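Local coordinates for T cell receptor mu chain (Monodelphis domestica, PDB 7L15), which forms the mu chain of the marsupial gamma-mu T cell receptor, pairing with a gamma chain and probably contributing to antigen recognition, at residues E14-T19 / R107-G112; G75-S80 / I88-E93; L136-F141 / V205-K210. All coordinates share one frame; numbering follows the deposited sequence.

The three contacts illustrate how immunoglobulin domains are held together by quite different means. Interactions 1 and 2 belong to the variable domain and reach the same sheet, with centres about 21 Å apart. Along the chain, 75-80 and 88-93 both fall between the two halves of interaction 1, and strand 87-92 is followed directly by strand 101-109. Interaction 3 opens later, in the constant domain on the opposite side of the chain's centre, about 52 Å from interaction 1 and 39 Å from interaction 2, centre to centre. A partly exposed ion pair, a hydrogen-bonded hairpin and a sheet-to-sheet apolar contact thus join different parts of a two-domain receptor chain.

Interaction 1 of 3, residues E14-T19 / R107-G112; sequences EKTLLT and RRVGNG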
ATOM      1  N   GLU A  14     -11.210  -8.029 -32.562  1.00 38.82           N
ATOM      2  CA  GLU A  14     -10.650  -8.686 -31.390  1.00 51.85           C
ATOM      3  C   GLU A  14     -11.233  -8.057 -30.137  1.00 51.39           C
ATOM      4  O   GLU A  14     -11.558  -6.869 -30.120  1.00 51.74           O
ATOM      5  CB  GLU A  14      -9.113  -8.580 -31.358  1.00 50.45           C
ATOM      6  CG  GLU A  14      -8.572  -7.160 -31.141  1.00 51.67           C
ATOM      7  CD  GLU A  14      -7.040  -7.085 -31.082  1.00 63.28           C
ATOM      8  OE1 GLU A  14      -6.369  -8.043 -31.562  1.00 60.24           O
ATOM      9  OE2 GLU A  14      -6.521  -6.057 -30.565  1.00 60.66           O
ATOM     10  N   LYS A  15     -11.371  -8.875 -29.100  1.00 51.73           N
ATOM     11  CA  LYS A  15     -11.605  -8.408 -27.740  1.00 54.58           C
ATOM     12  C   LYS A  15     -10.526  -9.013 -26.849  1.00 55.21           C
ATOM     13  O   LYS A  15     -10.098 -10.149 -27.073  1.00 58.64           O
ATOM     14  CB  LYS A  15     -13.002  -8.802 -27.247  1.00 51.55           C
ATOM     15  N   THR A  16     -10.048  -8.250 -25.867  1.00 44.76           N
ATOM     16  CA  THR A  16      -8.993  -8.732 -24.970  1.00 45.43           C
ATOM     17  C   THR A  16      -9.638  -9.278 -23.702  1.00 41.38           C
ATOM     18  O   THR A  16     -10.023  -8.520 -22.815  1.00 42.71           O
ATOM     19  CB  THR A  16      -8.001  -7.626 -24.640  1.00 42.69           C
ATOM     20  OG1 THR A  16      -7.413  -7.137 -25.848  1.00 52.23           O
ATOM     21  CG2 THR A  16      -6.923  -8.159 -23.712  1.00 43.50           C
ATOM     22  N   LEU A  17      -9.760 -10.598 -23.616  1.00 45.26           N
ATOM     23  CA  LEU A  17     -10.307 -11.266 -22.444  1.00 39.03           C
ATOM     24  C   LEU A  17      -9.162 -11.959 -21.714  1.00 46.44           C
ATOM     25  O   LEU A  17      -8.436 -12.770 -22.308  1.00 41.30           O
ATOM     26  CB  LEU A  17     -11.387 -12.274 -22.848  1.00 42.84           C
ATOM     27  CG  LEU A  17     -12.426 -11.757 -23.845  1.00 49.22           C
ATOM     28  CD1 LEU A  17     -13.371 -12.881 -24.284  1.00 47.21           C
ATOM     29  CD2 LEU A  17     -13.186 -10.567 -23.248  1.00 43.43           C
ATOM     30  N   LEU A  18      -9.003 -11.648 -20.437  1.00 34.93           N
ATOM     31  CA  LEU A  18      -7.931 -12.212 -19.621  1.00 46.03           C
ATOM     32  C   LEU A  18      -8.526 -12.555 -18.269  1.00 53.08           C
ATOM     33  O   LEU A  18      -9.215 -11.721 -17.674  1.00 58.85           O
ATOM     34  CB  LEU A  18      -6.761 -11.222 -19.440  1.00 36.09           C
ATOM     35  CG  LEU A  18      -6.220 -10.444 -20.656  1.00 37.73           C
ATOM     36  CD1 LEU A  18      -5.448  -9.220 -20.195  1.00 37.42           C
ATOM     37  CD2 LEU A  18      -5.322 -11.318 -21.489  1.00 45.24           C
ATOM     38  N   THR A  19      -8.247 -13.760 -17.783  1.00 47.74           N
ATOM     39  CA  THR A  19      -8.786 -14.234 -16.514  1.00 46.14           C
ATOM     40  C   THR A  19      -7.663 -14.923 -15.761  1.00 46.67           C
ATOM     41  O   THR A  19      -7.173 -15.972 -16.204  1.00 48.39           O
ATOM     42  CB  THR A  19      -9.957 -15.196 -16.739  1.00 52.95           C
ATOM     43  OG1 THR A  19     -10.951 -14.524 -17.500  1.00 62.09           O
ATOM     44  CG2 THR A  19     -10.564 -15.617 -15.428  1.00 50.63           C
ATOM     45  N   ARG A 107      -2.178  -7.180 -21.361  1.00 41.93           N
ATOM     46  CA  ARG A 107      -1.874  -7.234 -22.782  1.00 42.82           C
ATOM     47  C   ARG A 107      -1.581  -5.830 -23.285  1.00 49.49           C
ATOM     48  O   ARG A 107      -2.353  -4.898 -23.027  1.00 47.50           O
ATOM     49  CB  ARG A 107      -3.030  -7.841 -23.599  1.00 40.28           C
ATOM     50  CG  ARG A 107      -2.802  -7.764 -25.138  1.00 40.39           C
ATOM     51  CD  ARG A 107      -3.962  -8.347 -25.968  1.00 43.65           C
ATOM     52  NE  ARG A 107      -3.685  -8.387 -27.413  1.00 44.09           N
ATOM     53  CZ  ARG A 107      -4.522  -7.953 -28.363  1.00 52.25           C
ATOM     54  NH1 ARG A 107      -5.708  -7.444 -28.046  1.00 46.91           N
ATOM     55  NH2 ARG A 107      -4.180  -8.050 -29.651  1.00 51.52           N
ATOM     56  N   ARG A 108      -0.481  -5.684 -24.015  1.00 49.61           N
ATOM     57  CA  ARG A 108      -0.168  -4.417 -24.654  1.00 54.07           C
ATOM     58  C   ARG A 108      -0.959  -4.302 -25.952  1.00 51.52           C
ATOM     59  O   ARG A 108      -0.964  -5.229 -26.764  1.00 47.94           O
ATOM     60  CB  ARG A 108       1.338  -4.311 -24.912  1.00 56.54           C
ATOM     61  CG  ARG A 108       1.732  -3.039 -25.642  1.00 53.98           C
ATOM     62  CD  ARG A 108       3.248  -2.863 -25.650  1.00 56.31           C
ATOM     63  NE  ARG A 108       3.579  -1.569 -26.221  1.00 65.72           N
ATOM     64  CZ  ARG A 108       4.622  -0.833 -25.866  1.00 62.43           C
ATOM     65  NH1 ARG A 108       5.455  -1.258 -24.922  1.00 56.12           N
ATOM     66  NH2 ARG A 108       4.813   0.342 -26.445  1.00 61.73           N
ATOM     67  N   VAL A 109      -1.657  -3.178 -26.121  1.00 51.09           N
ATOM     68  CA  VAL A 109      -2.590  -2.954 -27.223  1.00 50.54           C
ATOM     69  C   VAL A 109      -2.379  -1.544 -27.763  1.00 58.61           C
ATOM     70  O   VAL A 109      -2.293  -0.590 -26.986  1.00 61.73           O
ATOM     71  CB  VAL A 109      -4.052  -3.142 -26.765  1.00 53.78           C
ATOM     72  CG1 VAL A 109      -5.024  -2.624 -27.802  1.00 48.53           C
ATOM     73  CG2 VAL A 109      -4.330  -4.614 -26.448  1.00 50.56           C
ATOM     74  N   GLY A 110      -2.289  -1.408 -29.080  1.00 62.89           N
ATOM     75  CA  GLY A 110      -2.251  -0.089 -29.690  1.00 68.07           C
ATOM     76  C   GLY A 110      -1.465  -0.108 -30.991  1.00 72.42           C
ATOM     77  O   GLY A 110      -1.250  -1.159 -31.584  1.00 68.23           O
ATOM     78  N   ASN A 111      -1.034   1.088 -31.407  1.00 69.59           N
ATOM     79  CA  ASN A 111      -0.352   1.227 -32.692  1.00 73.84           C
ATOM     80  C   ASN A 111       1.024   0.575 -32.678  1.00 76.57           C
ATOM     81  O   ASN A 111       1.481   0.089 -33.716  1.00 77.46           O
ATOM     82  CB  ASN A 111      -0.231   2.701 -33.077  1.00 66.98           C
ATOM     83  CG  ASN A 111      -1.575   3.377 -33.164  1.00 68.07           C
ATOM     84  OD1 ASN A 111      -2.540   2.786 -33.650  1.00 69.29           O
ATOM     85  ND2 ASN A 111      -1.659   4.612 -32.675  1.00 67.35           N
ATOM     86  N   GLY A 112       1.693   0.552 -31.526  1.00 63.47           N
ATOM     87  CA  GLY A 112       3.022  -0.017 -31.458  1.00 59.81           C
ATOM     88  C   GLY A 112       3.990   0.880 -30.716  1.00 75.05           C
ATOM     89  O   GLY A 112       5.074   0.444 -30.316  1.00 82.33           O
TER
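With CG anti to its backbone N (chi1 173°) and the chain stretched out from CG to NE, Arg107 carries its guanidinium across to the chain entering strand 17-27. Glu14 starts from the crowded position, its CG between the backbone N and the carbonyl carbon (chi1 68°), but is extended beyond CG, so its carboxylate crosses obliquely in front of the guanidinium edge. Thr16 turns OG1 to the position beside its backbone N and thereby aims the hydroxyl at the same edge.

NH2 of Arg107 forms a salt bridge with OE1 of Glu14 at 2.9 Å, while NH1 reaches OE2 of Glu14 at 3.0 Å in a weak hydrogen bond. The pairing is not coplanar: the carboxylate and guanidinium planes stand 68° apart, and OE1 is met from above the carboxylate plane. Better aligned with the guanidinium is the bond from Arg107 NH1 to Thr16 OG1, 2.8 Å long. The methyl CG2 of Thr16 rests against CD of the arginine at 3.7 Å.

The contact joins the start of the A strand to the end of the F strand, where the CDR3 loop of a V domain begins just after Cys105, disulfide-bonded to Cys36. Phe41 touches Glu14, Leu18 and Arg107 from a loop. The next residue, Arg108, makes a cation-pi contact with Trp100 of the gamma chain. NH1 of Arg107 is held by Thr16 and, weakly, by Glu14, and NH2 by Glu14, which should limit rotation of the guanidinium. The nearness of opposite charges probably favours the ionised forms, though the twist keeps the pair from the flat two-bond geometry.

Interaction 2 of 3, residues G75-S80 / I88-E93; sequences GRITSS and IFLQIE
The hairpin of strands 77-82 and 87-92, the D and E strands of an immunoglobulin V domain, is joined here in antiparallel register. In the hydrogen-bonded pair of Thr78 and Gln91, each backbone N meets the other's O at 2.8 Å, both bonds lying in the acceptor's carbonyl plane. At Ser80 and Phe89 the pair is less even: Phe89 N reaches Ser80 O at 2.8 Å, whereas Ser80 N to Phe89 O is 3.2 Å, with the donor above the carbonyl plane.

Next to Thr78 and Gln91, toward Arg76, the non-hydrogen-bonded pair Ile77 and Ile92 lies side by side, CG1 to CG1 at 3.9 Å, and Leu90 brings CD1 to 4.1 Å from CG2 of Ile77. On the face carrying Thr78 and Gln91, a water joins Thr78 OG1, Gln91 NE2 and Arg76 O. Before the strand begins, Arg76 O accepts Glu93 N at 3.0 Å, while Arg76 NH1 returns a bond to Glu93 O at 3.2 Å. Salt bridges to Glu74 and Asp99 hold the rest of that guanidinium, recalling the arginine-aspartate pair familiar in V domains.

Strand 32-39 bonds to the far edge of 88-92, while Thr63 and Leu65 of strand 60-65 and Trp50 of strand 48-53 pack on the face of Ile77, Ser79 and Leu90.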
ATOM      1  N   GLY A  75      15.563 -12.818 -10.827  1.00 46.66           N
ATOM      2  CA  GLY A  75      15.819 -14.202 -11.208  1.00 46.67           C
ATOM      3  C   GLY A  75      14.740 -15.180 -10.769  1.00 51.91           C
ATOM      4  O   GLY A  75      14.413 -16.124 -11.494  1.00 52.48           O
ATOM      5  N   ARG A  76      14.183 -14.984  -9.574  1.00 56.66           N
ATOM      6  CA  ARG A  76      13.186 -15.912  -9.043  1.00 50.54           C
ATOM      7  C   ARG A  76      11.816 -15.809  -9.748  1.00 53.47           C
ATOM      8  O   ARG A  76      10.939 -16.640  -9.473  1.00 54.69           O
ATOM      9  CB  ARG A  76      13.034 -15.701  -7.532  1.00 46.24           C
ATOM     10  CG  ARG A  76      12.456 -14.344  -7.136  1.00 43.09           C
ATOM     11  CD  ARG A  76      12.581 -14.021  -5.629  1.00 45.30           C
ATOM     12  NE  ARG A  76      11.902 -12.747  -5.395  1.00 54.11           N
ATOM     13  CZ  ARG A  76      10.683 -12.605  -4.878  1.00 48.54           C
ATOM     14  NH1 ARG A  76       9.986 -13.662  -4.468  1.00 36.18           N
ATOM     15  NH2 ARG A  76      10.165 -11.389  -4.761  1.00 43.74           N
ATOM     16  N   ILE A  77      11.635 -14.861 -10.672  1.00 47.37           N
ATOM     17  CA  ILE A  77      10.369 -14.602 -11.365  1.00 41.64           C
ATOM     18  C   ILE A  77      10.492 -15.019 -12.827  1.00 48.86           C
ATOM     19  O   ILE A  77      11.442 -14.617 -13.511  1.00 55.34           O
ATOM     20  CB  ILE A  77      10.001 -13.113 -11.283  1.00 45.35           C
ATOM     21  CG1 ILE A  77       9.860 -12.673  -9.818  1.00 45.51           C
ATOM     22  CG2 ILE A  77       8.744 -12.798 -12.150  1.00 47.76           C
ATOM     23  CD1 ILE A  77       9.372 -11.255  -9.636  1.00 38.10           C
ATOM     24  N   THR A  78       9.536 -15.811 -13.321  1.00 42.74           N
ATOM     25  CA  THR A  78       9.536 -16.196 -14.733  1.00 45.80           C
ATOM     26  C   THR A  78       8.100 -16.330 -15.233  1.00 45.11           C
ATOM     27  O   THR A  78       7.151 -16.443 -14.456  1.00 46.75           O
ATOM     28  CB  THR A  78      10.293 -17.517 -15.001  1.00 46.70           C
ATOM     29  OG1 THR A  78       9.762 -18.547 -14.172  1.00 50.52           O
ATOM     30  CG2 THR A  78      11.806 -17.395 -14.722  1.00 42.92           C
ATOM     31  N   SER A  79       7.951 -16.320 -16.551  1.00 44.95           N
ATOM     32  CA  SER A  79       6.660 -16.545 -17.172  1.00 54.43           C
ATOM     33  C   SER A  79       6.840 -17.487 -18.357  1.00 46.89           C
ATOM     34  O   SER A  79       7.947 -17.686 -18.848  1.00 48.97           O
ATOM     35  CB  SER A  79       6.014 -15.228 -17.604  1.00 52.49           C
ATOM     36  OG  SER A  79       6.912 -14.492 -18.405  1.00 51.09           O
ATOM     37  N   SER A  80       5.743 -18.086 -18.801  1.00 52.70           N
ATOM     38  CA  SER A  80       5.816 -19.039 -19.899  1.00 55.14           C
ATOM     39  C   SER A  80       4.444 -19.128 -20.547  1.00 56.18           C
ATOM     40  O   SER A  80       3.454 -18.600 -20.026  1.00 51.57           O
ATOM     41  CB  SER A  80       6.288 -20.412 -19.410  1.00 52.09           C
ATOM     42  OG  SER A  80       5.424 -20.896 -18.398  1.00 61.70           O
ATOM     43  N   ILE A  88      -0.927 -18.011 -20.507  1.00 43.91           N
ATOM     44  CA  ILE A  88       0.419 -17.723 -20.022  1.00 50.57           C
ATOM     45  C   ILE A  88       0.438 -17.916 -18.516  1.00 52.50           C
ATOM     46  O   ILE A  88      -0.584 -17.789 -17.838  1.00 52.46           O
ATOM     47  CB  ILE A  88       0.944 -16.311 -20.359  1.00 51.98           C
ATOM     48  CG1 ILE A  88       0.341 -15.254 -19.425  1.00 52.19           C
ATOM     49  CG2 ILE A  88       0.698 -15.983 -21.806  1.00 58.69           C
ATOM     50  CD1 ILE A  88       1.196 -14.009 -19.309  1.00 51.24           C
ATOM     51  N   PHE A  89       1.626 -18.217 -18.000  1.00 48.83           N
ATOM     52  CA  PHE A  89       1.816 -18.560 -16.600  1.00 45.31           C
ATOM     53  C   PHE A  89       2.833 -17.636 -15.959  1.00 50.26           C
ATOM     54  O   PHE A  89       3.667 -17.028 -16.636  1.00 46.88           O
ATOM     55  CB  PHE A  89       2.259 -20.002 -16.445  1.00 42.36           C
ATOM     56  CG  PHE A  89       1.370 -20.962 -17.152  1.00 54.44           C
ATOM     57  CD1 PHE A  89       1.567 -21.244 -18.503  1.00 57.62           C
ATOM     58  CD2 PHE A  89       0.307 -21.560 -16.486  1.00 50.41           C
ATOM     59  CE1 PHE A  89       0.731 -22.115 -19.172  1.00 55.61           C
ATOM     60  CE2 PHE A  89      -0.543 -22.434 -17.150  1.00 54.94           C
ATOM     61  CZ  PHE A  89      -0.328 -22.718 -18.495  1.00 59.36           C
ATOM     62  N   LEU A  90       2.724 -17.515 -14.642  1.00 43.12           N
ATOM     63  CA  LEU A  90       3.678 -16.784 -13.832  1.00 46.36           C
ATOM     64  C   LEU A  90       4.245 -17.733 -12.790  1.00 44.34           C
ATOM     65  O   LEU A  90       3.516 -18.544 -12.210  1.00 43.40           O
ATOM     66  CB  LEU A  90       3.021 -15.580 -13.159  1.00 40.65           C
ATOM     67  CG  LEU A  90       3.813 -14.858 -12.071  1.00 43.04           C
ATOM     68  CD1 LEU A  90       4.945 -14.104 -12.690  1.00 47.57           C
ATOM     69  CD2 LEU A  90       2.929 -13.888 -11.286  1.00 43.78           C
ATOM     70  N   GLN A  91       5.543 -17.649 -12.558  1.00 41.36           N
ATOM     71  CA  GLN A  91       6.137 -18.407 -11.472  1.00 40.81           C
ATOM     72  C   GLN A  91       7.046 -17.505 -10.663  1.00 40.70           C
ATOM     73  O   GLN A  91       7.915 -16.836 -11.223  1.00 43.70           O
ATOM     74  CB  GLN A  91       6.922 -19.612 -11.972  1.00 43.80           C
ATOM     75  CG  GLN A  91       7.688 -20.252 -10.839  1.00 51.95           C
ATOM     76  CD  GLN A  91       8.463 -21.484 -11.254  1.00 64.08           C
ATOM     77  OE1 GLN A  91       7.899 -22.583 -11.342  1.00 61.12           O
ATOM     78  NE2 GLN A  91       9.767 -21.313 -11.500  1.00 55.20           N
ATOM     79  N   ILE A  92       6.829 -17.475  -9.349  1.00 42.05           N
ATOM     80  CA  ILE A  92       7.660 -16.705  -8.445  1.00 42.03           C
ATOM     81  C   ILE A  92       8.089 -17.640  -7.333  1.00 46.56           C
ATOM     82  O   ILE A  92       7.265 -18.070  -6.510  1.00 41.82           O
ATOM     83  CB  ILE A  92       6.951 -15.470  -7.880  1.00 47.70           C
ATOM     84  CG1 ILE A  92       6.563 -14.528  -9.012  1.00 45.77           C
ATOM     85  CG2 ILE A  92       7.885 -14.717  -6.948  1.00 45.31           C
ATOM     86  CD1 ILE A  92       6.003 -13.194  -8.526  1.00 39.51           C
ATOM     87  N   GLU A  93       9.366 -17.973  -7.320  1.00 46.50           N
ATOM     88  CA  GLU A  93       9.910 -18.819  -6.280  1.00 50.31           C
ATOM     89  C   GLU A  93      10.230 -17.983  -5.065  1.00 49.80           C
ATOM     90  O   GLU A  93      10.419 -16.766  -5.158  1.00 54.26           O
ATOM     91  CB  GLU A  93      11.169 -19.522  -6.764  1.00 55.00           C
ATOM     92  CG  GLU A  93      10.943 -20.279  -8.033  1.00 64.53           C
ATOM     93  CD  GLU A  93      11.902 -21.422  -8.181  1.00 73.59           C
ATOM     94  OE1 GLU A  93      12.669 -21.407  -9.159  1.00 73.08           O
ATOM     95  OE2 GLU A  93      11.894 -22.327  -7.312  1.00 81.38           O
TER
HETATM   96  O   HOH W   1      10.641 -18.690 -11.625  1.00 39.41           O

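Interaction 3 of 3, residues L136-F141 / V205-K210; sequences LSPSVF and VKHLGK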
ATOM      1  N   LEU A 136       5.623 -19.693  19.913  1.00 47.03           N
ATOM      2  CA  LEU A 136       6.478 -18.706  20.557  1.00 46.73           C
ATOM      3  C   LEU A 136       5.602 -17.789  21.402  1.00 42.88           C
ATOM      4  O   LEU A 136       4.757 -17.068  20.863  1.00 42.16           O
ATOM      5  CB  LEU A 136       7.253 -17.904  19.502  1.00 49.44           C
ATOM      6  CG  LEU A 136       8.398 -17.000  19.945  1.00 51.50           C
ATOM      7  CD1 LEU A 136       9.456 -17.828  20.649  1.00 45.13           C
ATOM      8  CD2 LEU A 136       9.016 -16.260  18.759  1.00 56.84           C
ATOM      9  N   SER A 137       5.770 -17.837  22.712  1.00 43.92           N
ATOM     10  CA  SER A 137       4.987 -16.960  23.575  1.00 47.07           C
ATOM     11  C   SER A 137       5.508 -15.531  23.469  1.00 45.60           C
ATOM     12  O   SER A 137       6.717 -15.325  23.373  1.00 42.62           O
ATOM     13  CB  SER A 137       5.066 -17.411  25.028  1.00 43.37           C
ATOM     14  OG  SER A 137       4.523 -18.703  25.186  1.00 52.04           O
ATOM     15  N   PRO A 138       4.627 -14.534  23.484  1.00 44.91           N
ATOM     16  CA  PRO A 138       5.081 -13.142  23.421  1.00 44.91           C
ATOM     17  C   PRO A 138       5.597 -12.649  24.760  1.00 43.65           C
ATOM     18  O   PRO A 138       5.323 -13.222  25.821  1.00 44.81           O
ATOM     19  CB  PRO A 138       3.813 -12.380  23.034  1.00 42.96           C
ATOM     20  CG  PRO A 138       2.698 -13.195  23.651  1.00 39.85           C
ATOM     21  CD  PRO A 138       3.154 -14.635  23.452  1.00 41.24           C
ATOM     22  N   SER A 139       6.363 -11.564  24.687  1.00 41.28           N
ATOM     23  CA  SER A 139       6.626 -10.715  25.839  1.00 47.68           C
ATOM     24  C   SER A 139       5.705  -9.502  25.767  1.00 47.13           C
ATOM     25  O   SER A 139       5.198  -9.154  24.699  1.00 37.06           O
ATOM     26  CB  SER A 139       8.095 -10.274  25.883  1.00 52.38           C
ATOM     27  OG  SER A 139       8.570  -9.989  24.579  1.00 67.36           O
ATOM     28  N   VAL A 140       5.463  -8.879  26.924  1.00 37.76           N
ATOM     29  CA  VAL A 140       4.450  -7.837  27.040  1.00 39.36           C
ATOM     30  C   VAL A 140       5.048  -6.626  27.747  1.00 38.19           C
ATOM     31  O   VAL A 140       5.600  -6.751  28.843  1.00 48.53           O
ATOM     32  CB  VAL A 140       3.202  -8.351  27.787  1.00 47.69           C
ATOM     33  CG1 VAL A 140       2.173  -7.258  27.924  1.00 42.88           C
ATOM     34  CG2 VAL A 140       2.613  -9.553  27.049  1.00 46.81           C
ATOM     35  N   PHE A 141       4.910  -5.451  27.135  1.00 39.39           N
ATOM     36  CA  PHE A 141       5.452  -4.220  27.690  1.00 37.72           C
ATOM     37  C   PHE A 141       4.388  -3.145  27.675  1.00 43.44           C
ATOM     38  O   PHE A 141       3.710  -2.963  26.659  1.00 47.34           O
ATOM     39  CB  PHE A 141       6.670  -3.758  26.893  1.00 42.69           C
ATOM     40  CG  PHE A 141       7.679  -4.836  26.699  1.00 45.21           C
ATOM     41  CD1 PHE A 141       8.605  -5.123  27.697  1.00 44.45           C
ATOM     42  CD2 PHE A 141       7.690  -5.588  25.542  1.00 37.10           C
ATOM     43  CE1 PHE A 141       9.539  -6.158  27.528  1.00 44.62           C
ATOM     44  CE2 PHE A 141       8.631  -6.612  25.362  1.00 47.78           C
ATOM     45  CZ  PHE A 141       9.556  -6.893  26.358  1.00 40.04           C
ATOM     46  N   VAL A 205      -2.440 -10.747  28.188  1.00 42.96           N
ATOM     47  CA  VAL A 205      -2.385 -11.411  26.891  1.00 40.44           C
ATOM     48  C   VAL A 205      -2.573 -12.907  27.086  1.00 41.21           C
ATOM     49  O   VAL A 205      -1.957 -13.508  27.973  1.00 50.26           O
ATOM     50  CB  VAL A 205      -1.049 -11.121  26.177  1.00 56.95           C
ATOM     51  CG1 VAL A 205      -0.950 -11.907  24.873  1.00 51.46           C
ATOM     52  CG2 VAL A 205      -0.911  -9.625  25.921  1.00 45.09           C
ATOM     53  N   LYS A 206      -3.416 -13.503  26.254  1.00 41.22           N
ATOM     54  CA  LYS A 206      -3.643 -14.939  26.254  1.00 45.71           C
ATOM     55  C   LYS A 206      -3.182 -15.479  24.911  1.00 53.08           C
ATOM     56  O   LYS A 206      -3.583 -14.971  23.859  1.00 46.22           O
ATOM     57  CB  LYS A 206      -5.116 -15.270  26.511  1.00 45.87           C
ATOM     58  CG  LYS A 206      -5.472 -15.335  27.992  1.00 54.52           C
ATOM     59  CD  LYS A 206      -6.955 -15.100  28.221  1.00 66.59           C
ATOM     60  CE  LYS A 206      -7.403 -15.590  29.594  1.00 75.11           C
ATOM     61  NZ  LYS A 206      -8.663 -16.406  29.523  1.00 73.49           N
ATOM     62  N   HIS A 207      -2.315 -16.480  24.948  1.00 55.14           N
ATOM     63  CA  HIS A 207      -1.712 -16.994  23.731  1.00 37.97           C
ATOM     64  C   HIS A 207      -1.408 -18.458  23.985  1.00 43.80           C
ATOM     65  O   HIS A 207      -0.699 -18.779  24.945  1.00 47.02           O
ATOM     66  CB  HIS A 207      -0.453 -16.195  23.372  1.00 39.63           C
ATOM     67  CG  HIS A 207       0.220 -16.658  22.118  1.00 46.12           C
ATOM     68  ND1 HIS A 207       1.343 -17.456  22.130  1.00 38.22           N
ATOM     69  CD2 HIS A 207      -0.076 -16.441  20.813  1.00 43.18           C
ATOM     70  CE1 HIS A 207       1.704 -17.719  20.883  1.00 49.37           C
ATOM     71  NE2 HIS A 207       0.860 -17.111  20.065  1.00 41.70           N
ATOM     72  N   LEU A 208      -2.007 -19.336  23.173  1.00 45.16           N
ATOM     73  CA  LEU A 208      -1.856 -20.794  23.299  1.00 43.08           C
ATOM     74  C   LEU A 208      -2.185 -21.260  24.706  1.00 50.26           C
ATOM     75  O   LEU A 208      -1.499 -22.106  25.277  1.00 56.87           O
ATOM     76  CB  LEU A 208      -0.443 -21.244  22.907  1.00 42.45           C
ATOM     77  CG  LEU A 208      -0.086 -20.885  21.467  1.00 52.38           C
ATOM     78  CD1 LEU A 208       1.332 -21.277  21.190  1.00 58.90           C
ATOM     79  CD2 LEU A 208      -1.040 -21.553  20.482  1.00 46.29           C
ATOM     80  N   GLY A 209      -3.236 -20.688  25.280  1.00 62.58           N
ATOM     81  CA  GLY A 209      -3.643 -21.076  26.614  1.00 65.71           C
ATOM     82  C   GLY A 209      -2.733 -20.634  27.739  1.00 69.33           C
ATOM     83  O   GLY A 209      -2.985 -21.016  28.887  1.00 75.43           O
ATOM     84  N   LYS A 210      -1.678 -19.867  27.456  1.00 64.62           N
ATOM     85  CA  LYS A 210      -0.843 -19.266  28.490  1.00 56.94           C
ATOM     86  C   LYS A 210      -1.225 -17.800  28.645  1.00 55.37           C
ATOM     87  O   LYS A 210      -1.623 -17.143  27.683  1.00 51.44           O
ATOM     88  CB  LYS A 210       0.647 -19.378  28.144  1.00 51.23           C
TER
HETATM   89  O   HOH W   2       2.028 -18.695  24.504  1.00 42.97           O
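Apolar packing at one end and a water-bridged margin at the other divide this contact between the two sheets of the immunoglobulin constant domain. The tight part lies inside the sandwich. Val140 and Val205 run alongside each other from opposing strands, and CG2 of Val140 comes within 3.7 Å of CG2 of Val205. The other branch of Val205, CG1, meets Pro138 tip to tip, 4.1 Å from its ring atom CG. Ile153 of strand 148-156 and Ile212 of strand 210-216 add to the apolar surroundings, and Val140 also touches Cys151 of the disulfide with Cys203.

Toward the margin polar atoms join the packing. His207 has CG anti to its backbone N (chi1 -179°), which sends the imidazole across to the 136-138 loop. Pro138 CD crosses it obliquely, 3.6 Å from ND1, and Leu136 O lies 3.1 Å from CE1. The ring's far nitrogen, NE2, is hydrogen-bonded to Pro158 O, while CG of Leu208 lies over one face, displaced toward the rim of the ring. Exposed Ser137 does not touch the ring with its hydroxyl; a water in the imidazole plane spans the distance, 2.6 Å from Ser137 OG and 2.8 Å from His207 ND1. The same water donates to His207 O.

That carbonyl also accepts Lys210 N within the type I' turn of 207-210, joining strands 201-207 and 210-216. Both imidazole nitrogens thus have a partner, NE2 a carbonyl and ND1 a water, an arrangement that should hold the ring's rotation.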